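Local structure of small archaeal modifier protein 1 (4HRO) at residues A29-L35 with A69-T75; I60-G66 with D79-F84. The protein is attached covalently to other proteins through its C-terminus as a ubiquitin-like modifier, and carries sulfur for molybdenum cofactor synthesis. All blocks are in the same frame, centred on the assembly; numbering follows the deposited sequence.

Contact 1: residues A29-L35 with A69-T75. With CA (calcium ion), chain D.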
loop_
_atom_site.group_PDB
_atom_site.type_symbol
_atom_site.label_atom_id
_atom_site.label_comp_id
_atom_site.label_asym_id
_atom_site.label_seq_id
_atom_site.Cartn_x
_atom_site.Cartn_y
_atom_site.Cartn_z
ATOM N N ALA A 29 10.830 4.402 6.782
ATOM C CA ALA A 29 10.145 3.607 5.753
ATOM C C ALA A 29 9.519 4.516 4.721
ATOM O O ALA A 29 8.874 5.503 5.060
ATOM C CB ALA A 29 9.067 2.738 6.371
ATOM N N THR A 30 9.676 4.153 3.463
ATOM C CA THR A 30 9.014 4.872 2.383
ATOM C C THR A 30 7.597 4.349 2.184
ATOM O O THR A 30 7.197 3.332 2.750
ATOM C CB THR A 30 9.782 4.681 1.085
ATOM O OG1 THR A 30 9.755 3.288 0.769
ATOM C CG2 THR A 30 11.211 5.185 1.203
ATOM N N VAL A 31 6.850 5.024 1.331
ATOM C CA VAL A 31 5.562 4.527 0.914
ATOM C C VAL A 31 5.684 3.123 0.320
ATOM O O VAL A 31 4.862 2.242 0.602
ATOM C CB VAL A 31 4.899 5.530 -0.071
ATOM C CG1 VAL A 31 3.694 4.905 -0.750
ATOM C CG2 VAL A 31 4.523 6.831 0.667
ATOM N N GLY A 32 6.711 2.902 -0.494
ATOM C CA GLY A 32 6.995 1.585 -1.036
ATOM C C GLY A 32 7.259 0.527 0.033
ATOM O O GLY A 32 6.799 -0.614 -0.070
ATOM N N ASP A 33 7.991 0.899 1.076
ATOM C CA ASP A 33 8.194 -0.004 2.196
ATOM C C ASP A 33 6.866 -0.305 2.901
ATOM O O ASP A 33 6.602 -1.454 3.277
ATOM C CB ASP A 33 9.171 0.576 3.216
ATOM C CG ASP A 33 10.579 0.724 2.695
ATOM O OD1 ASP A 33 10.996 -0.063 1.825
ATOM O OD2 ASP A 33 11.266 1.636 3.172
ATOM N N ALA A 34 6.012 0.703 3.069
ATOM C CA ALA A 34 4.691 0.478 3.676
ATOM C C ALA A 34 3.812 -0.417 2.783
ATOM O O ALA A 34 3.037 -1.239 3.294
ATOM C CB ALA A 34 3.993 1.804 3.958
ATOM N N LEU A 35 3.956 -0.284 1.463
ATOM C CA LEU A 35 3.239 -1.146 0.537
ATOM C C LEU A 35 3.727 -2.596 0.644
ATOM O O LEU A 35 2.934 -3.535 0.637
ATOM C CB LEU A 35 3.391 -0.588 -0.877
ATOM C CG LEU A 35 2.707 -1.359 -1.991
ATOM C CD1 LEU A 35 1.207 -1.541 -1.737
ATOM C CD2 LEU A 35 2.964 -0.659 -3.323
ATOM N N ALA A 69 1.068 9.724 -4.232
ATOM C CA ALA A 69 2.407 9.554 -3.681
ATOM C C ALA A 69 3.224 8.577 -4.511
ATOM O O ALA A 69 2.734 7.504 -4.890
ATOM C CB ALA A 69 2.320 9.079 -2.252
ATOM N N ALA A 70 4.474 8.942 -4.769
ATOM C CA ALA A 70 5.455 8.050 -5.350
ATOM C C ALA A 70 5.994 7.136 -4.258
ATOM O O ALA A 70 5.986 7.480 -3.061
ATOM C CB ALA A 70 6.577 8.845 -5.994
ATOM N N LEU A 71 6.490 5.974 -4.667
ATOM C CA LEU A 71 6.889 4.958 -3.698
ATOM C C LEU A 71 8.087 5.390 -2.851
ATOM O O LEU A 71 8.271 4.901 -1.746
ATOM C CB LEU A 71 7.151 3.601 -4.364
ATOM C CG LEU A 71 5.942 2.892 -4.987
ATOM C CD1 LEU A 71 6.307 1.464 -5.349
ATOM C CD2 LEU A 71 4.731 2.902 -4.100
ATOM N N GLY A 72 8.916 6.303 -3.347
ATOM C CA GLY A 72 10.046 6.804 -2.565
ATOM C C GLY A 72 9.726 7.859 -1.523
ATOM O O GLY A 72 10.617 8.266 -0.771
ATOM N N GLU A 73 8.481 8.320 -1.462
ATOM C CA GLU A 73 8.117 9.341 -0.482
ATOM C C GLU A 73 8.117 8.807 0.937
ATOM O O GLU A 73 8.009 7.609 1.170
ATOM C CB GLU A 73 6.764 9.969 -0.828
ATOM C CG GLU A 73 6.830 10.847 -2.078
ATOM C CD GLU A 73 5.495 11.396 -2.524
ATOM O OE1 GLU A 73 5.343 11.524 -3.753
ATOM O OE2 GLU A 73 4.626 11.723 -1.667
ATOM N N ALA A 74 8.247 9.722 1.887
ATOM C CA ALA A 74 8.256 9.392 3.300
ATOM C C ALA A 74 6.886 8.948 3.800
ATOM O O ALA A 74 5.870 9.169 3.150
ATOM C CB ALA A 74 8.735 10.601 4.106
ATOM N N THR A 75 6.901 8.297 4.951
ATOM C CA THR A 75 5.690 7.999 5.694
ATOM C C THR A 75 5.874 8.469 7.125
ATOM O O THR A 75 6.995 8.703 7.581
ATOM C CB THR A 75 5.354 6.488 5.712
ATOM O OG1 THR A 75 6.393 5.754 6.371
ATOM C CG2 THR A 75 5.112 5.962 4.322
HETATM CA CA CA D . 9.163 8.485 8.440
HETATM O O HOH W 1 9.706 7.776 6.219
HETATM O O HOH W 2 8.072 6.260 8.612
HETATM O O HOH W 3 8.649 9.175 10.627
HETATM O O HOH W 4 11.344 9.556 8.297
HETATM O O HOH W 5 8.845 10.783 7.855
#

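Contact 2: residues I60-G66 with D79-F84. With CA (calcium ion), chain C.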
loop_
_atom_site.group_PDB
_atom_site.type_symbol
_atom_site.label_atom_id
_atom_site.label_comp_id
_atom_site.label_asym_id
_atom_site.label_seq_id
_atom_site.Cartn_x
_atom_site.Cartn_y
_atom_site.Cartn_z
ATOM N N ILE A 60 -2.054 1.922 -11.146
ATOM C CA ILE A 60 -2.425 1.796 -9.740
ATOM C C ILE A 60 -2.192 3.140 -9.089
ATOM O O ILE A 60 -1.158 3.765 -9.310
ATOM C CB ILE A 60 -1.606 0.728 -9.036
ATOM C CG1 ILE A 60 -2.070 -0.637 -9.518
ATOM C CG2 ILE A 60 -1.737 0.851 -7.483
ATOM C CD1 ILE A 60 -1.306 -1.790 -8.934
ATOM N N ASN A 61 -3.146 3.593 -8.285
ATOM C CA ASN A 61 -3.047 4.905 -7.656
ATOM C C ASN A 61 -2.844 4.776 -6.148
ATOM O O ASN A 61 -3.757 4.392 -5.411
ATOM C CB ASN A 61 -4.276 5.771 -7.968
ATOM C CG ASN A 61 -4.368 6.156 -9.443
ATOM O OD1 ASN A 61 -3.399 6.033 -10.187
ATOM N ND2 ASN A 61 -5.536 6.629 -9.861
ATOM N N VAL A 62 -1.635 5.130 -5.714
ATOM C CA VAL A 62 -1.228 5.096 -4.328
ATOM C C VAL A 62 -1.366 6.508 -3.787
ATOM O O VAL A 62 -0.787 7.443 -4.354
ATOM C CB VAL A 62 0.234 4.640 -4.211
ATOM C CG1 VAL A 62 0.637 4.588 -2.761
ATOM C CG2 VAL A 62 0.451 3.287 -4.885
ATOM N N LEU A 63 -2.113 6.676 -2.700
ATOM C CA LEU A 63 -2.260 7.962 -2.040
ATOM C C LEU A 63 -1.702 7.913 -0.640
ATOM O O LEU A 63 -1.805 6.889 0.057
ATOM C CB LEU A 63 -3.719 8.399 -1.959
ATOM C CG LEU A 63 -4.544 8.420 -3.228
ATOM C CD1 LEU A 63 -5.913 9.018 -2.917
ATOM C CD2 LEU A 63 -3.885 9.163 -4.346
ATOM N N ARG A 64 -1.139 9.040 -0.216
ATOM C CA ARG A 64 -0.731 9.259 1.159
ATOM C C ARG A 64 -1.479 10.496 1.651
ATOM O O ARG A 64 -1.317 11.595 1.094
ATOM C CB ARG A 64 0.779 9.501 1.253
ATOM C CG ARG A 64 1.228 9.841 2.646
ATOM C CD ARG A 64 2.673 10.218 2.721
ATOM N NE ARG A 64 3.037 10.416 4.119
ATOM C CZ ARG A 64 3.879 11.343 4.568
ATOM N NH1 ARG A 64 4.498 12.195 3.746
ATOM N NH2 ARG A 64 4.109 11.411 5.874
ATOM N N ASN A 65 -2.313 10.340 2.675
ATOM C CA ASN A 65 -3.088 11.433 3.236
ATOM C C ASN A 65 -3.815 12.212 2.141
ATOM O O ASN A 65 -3.843 13.442 2.145
ATOM C CB ASN A 65 -2.190 12.319 4.102
ATOM C CG ASN A 65 -1.501 11.551 5.216
ATOM O OD1 ASN A 65 -0.331 11.785 5.533
ATOM N ND2 ASN A 65 -2.217 10.638 5.816
ATOM N N GLY A 66 -4.428 11.482 1.219
ATOM C CA GLY A 66 -5.306 12.055 0.202
ATOM C C GLY A 66 -4.615 12.594 -1.038
ATOM O O GLY A 66 -5.292 13.090 -1.934
ATOM N N ASP A 79 -0.371 7.930 9.362
ATOM C CA ASP A 79 -0.701 8.142 7.960
ATOM C C ASP A 79 -1.903 7.291 7.539
ATOM O O ASP A 79 -2.118 6.177 8.031
ATOM C CB ASP A 79 0.467 7.787 7.036
ATOM C CG ASP A 79 1.469 8.896 6.849
ATOM O OD1 ASP A 79 1.269 10.033 7.307
ATOM O OD2 ASP A 79 2.490 8.590 6.195
ATOM N N GLU A 80 -2.661 7.849 6.606
ATOM C CA GLU A 80 -3.767 7.216 5.928
ATOM C C GLU A 80 -3.327 6.967 4.494
ATOM O O GLU A 80 -3.275 7.900 3.672
ATOM C CB GLU A 80 -4.988 8.138 5.973
ATOM C CG GLU A 80 -5.453 8.346 7.397
ATOM C CD GLU A 80 -6.512 9.411 7.566
ATOM O OE1 GLU A 80 -6.773 10.212 6.664
ATOM O OE2 GLU A 80 -7.113 9.510 8.643
ATOM N N LEU A 81 -2.976 5.722 4.194
ATOM C CA LEU A 81 -2.512 5.331 2.868
ATOM C C LEU A 81 -3.663 4.660 2.151
ATOM O O LEU A 81 -4.460 3.960 2.771
ATOM C CB LEU A 81 -1.313 4.373 2.996
ATOM C CG LEU A 81 -0.158 4.893 3.870
ATOM C CD1 LEU A 81 0.953 3.838 3.942
ATOM C CD2 LEU A 81 0.372 6.231 3.406
ATOM N N ALA A 82 -3.757 4.844 0.845
ATOM C CA ALA A 82 -4.840 4.246 0.056
ATOM C C ALA A 82 -4.283 3.632 -1.210
ATOM O O ALA A 82 -3.380 4.196 -1.850
ATOM C CB ALA A 82 -5.924 5.265 -0.278
ATOM N N LEU A 83 -4.839 2.489 -1.585
ATOM C CA LEU A 83 -4.417 1.753 -2.750
ATOM C C LEU A 83 -5.634 1.467 -3.615
ATOM O O LEU A 83 -6.520 0.676 -3.224
ATOM C CB LEU A 83 -3.757 0.447 -2.314
ATOM C CG LEU A 83 -3.002 -0.338 -3.379
ATOM C CD1 LEU A 83 -1.821 0.443 -3.893
ATOM C CD2 LEU A 83 -2.527 -1.673 -2.840
ATOM N N PHE A 84 -5.682 2.105 -4.784
ATOM C CA PHE A 84 -6.769 1.906 -5.730
ATOM C C PHE A 84 -6.257 1.164 -6.943
ATOM O O PHE A 84 -5.219 1.511 -7.498
ATOM C CB PHE A 84 -7.349 3.248 -6.210
ATOM C CG PHE A 84 -8.106 4.014 -5.168
ATOM C CD1 PHE A 84 -9.455 3.805 -4.999
ATOM C CD2 PHE A 84 -7.490 4.983 -4.403
ATOM C CE1 PHE A 84 -10.173 4.520 -4.068
ATOM C CE2 PHE A 84 -8.204 5.697 -3.467
ATOM C CZ PHE A 84 -9.546 5.465 -3.306
HETATM CA CA CA C . -8.524 11.343 8.073
HETATM O O HOH W 6 -4.825 8.586 1.374
HETATM O O HOH W 7 -8.118 13.090 6.490
#

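Contact 1: residues A29-L35 with A69-T75
Ala-69 opens the approach of 69-75 to the start of helix 31-41: its small CB lies 4.3 Å from CG2 of Val-31. A type I turn then runs from Ala-70 to Glu-73, and Leu-71 stands within it. Leu-71 O accepts from Gly-32 N (2.8 Å) in the carbonyl plane, on a lone pair. The Leu-71 side chain crosses that of Val-31 at about a right angle, CD2 resting 4.0 Å from Val-31 CG1 and also reaching CD2 of Leu-35. Glycine suits position 32, because a CB would press against the Leu-71 carbonyl. Glu-73 O accepts from Val-31 N (2.8 Å), so two amides of the helix's first turn, which lack partners within the helix, are satisfied by the loop. A third, Asp-33 N, bonds to OG1 of Thr-30, and Thr-30 N donates back to Asp-33 OD2; this exchange is a capping box, and suits threonine and aspartate to their places. At Thr-75, with chi1 62°, OG1 sits between its own N and carbonyl carbon and donates to Ala-29 O (2.8 Å) from above the carbonyl plane, while CG2 packs against Val-31 N. Thr-75 O binds a calcium ion (2.3 Å), which Gly-27 O also ligates. Val-31 touches Val-62 of strand 61-64, Ala-34 meets Leu-81 of strand 80-84, and Thr-75 reaches Met-4 of strand 2-8, placing the loop beside the helix start and against the sheet.

Contact 2: residues I60-G66 with D79-F84
OD2 of Asp-79 is gripped by Arg-64 NE at 2.8 Å, by a weak bond from Arg-64 NH2, and by the backbone N of Ala-76 beyond the two strands. NE comes from above the carboxylate plane, whereas the oxygen lies near the guanidinium plane, at its edge; the two flat groups are turned 64° apart. Arginine suits the place because its chain, extended from CG to NE, lays its methylenes on Leu-81, Arg-64 CG 3.8 Å from Leu-81 CD2, before delivering its charge to the buried carboxylate. A methionine in its place would probably leave the Asp-79 carboxylate without its charged mate and freer to turn. Paired backbone bonds join Leu-63 with Ala-82 and Asn-61 with Phe-84, and Asn-65 N adds another to Glu-80 O (2.8 Å). That carbonyl also accepts from a water held by Gly-66 N, whose positive phi is easy for a glycine. The side chain of Glu-80 binds a second calcium ion through both carboxylate oxygens. On the face of Val-62, Leu-83 turns CG away from its own N (chi1 -168°) and brings CD1 against Ile-60 CG2 (3.6 Å) and, alongside, Val-62 CG2 (3.8 Å); Val-62 and Leu-83 also touch helix 31-41. On the other face, CD1 of Leu-63 meets CE2 of Phe-84 (4.1 Å), whose ring also stacks with Phe-9. Strand 80-84, the middle one of the mixed sheet, has 61-64 antiparallel (170°) on one side and 2-8 parallel on the other, the order of the ubiquitin-like beta-grasp fold.

How the contacts relate
The centres of contacts 1 and 2 lie about 10 Å apart, and their segments alternate along the chain: 29-35, 60-66, 69-75, 79-84. Strand 61-64 is thus followed by the short strand 67-68 and the loop of contact 1 before the chain returns as strand 80-84. The two contacts meet directly: Ala-69 N probably bonds to Val-62 O, and the Arg-64 side chain packs beside Ala-74 O and Thr-75. Contact 1 joins the loop 69-75 to the start of helix 31-41, while contact 2 builds the part of the mixed sheet that this helix covers. Together they tie helix to sheet in the beta-grasp body, and strand 80-84 leads on to the C-terminal tail whose last glycine is joined to target lysines.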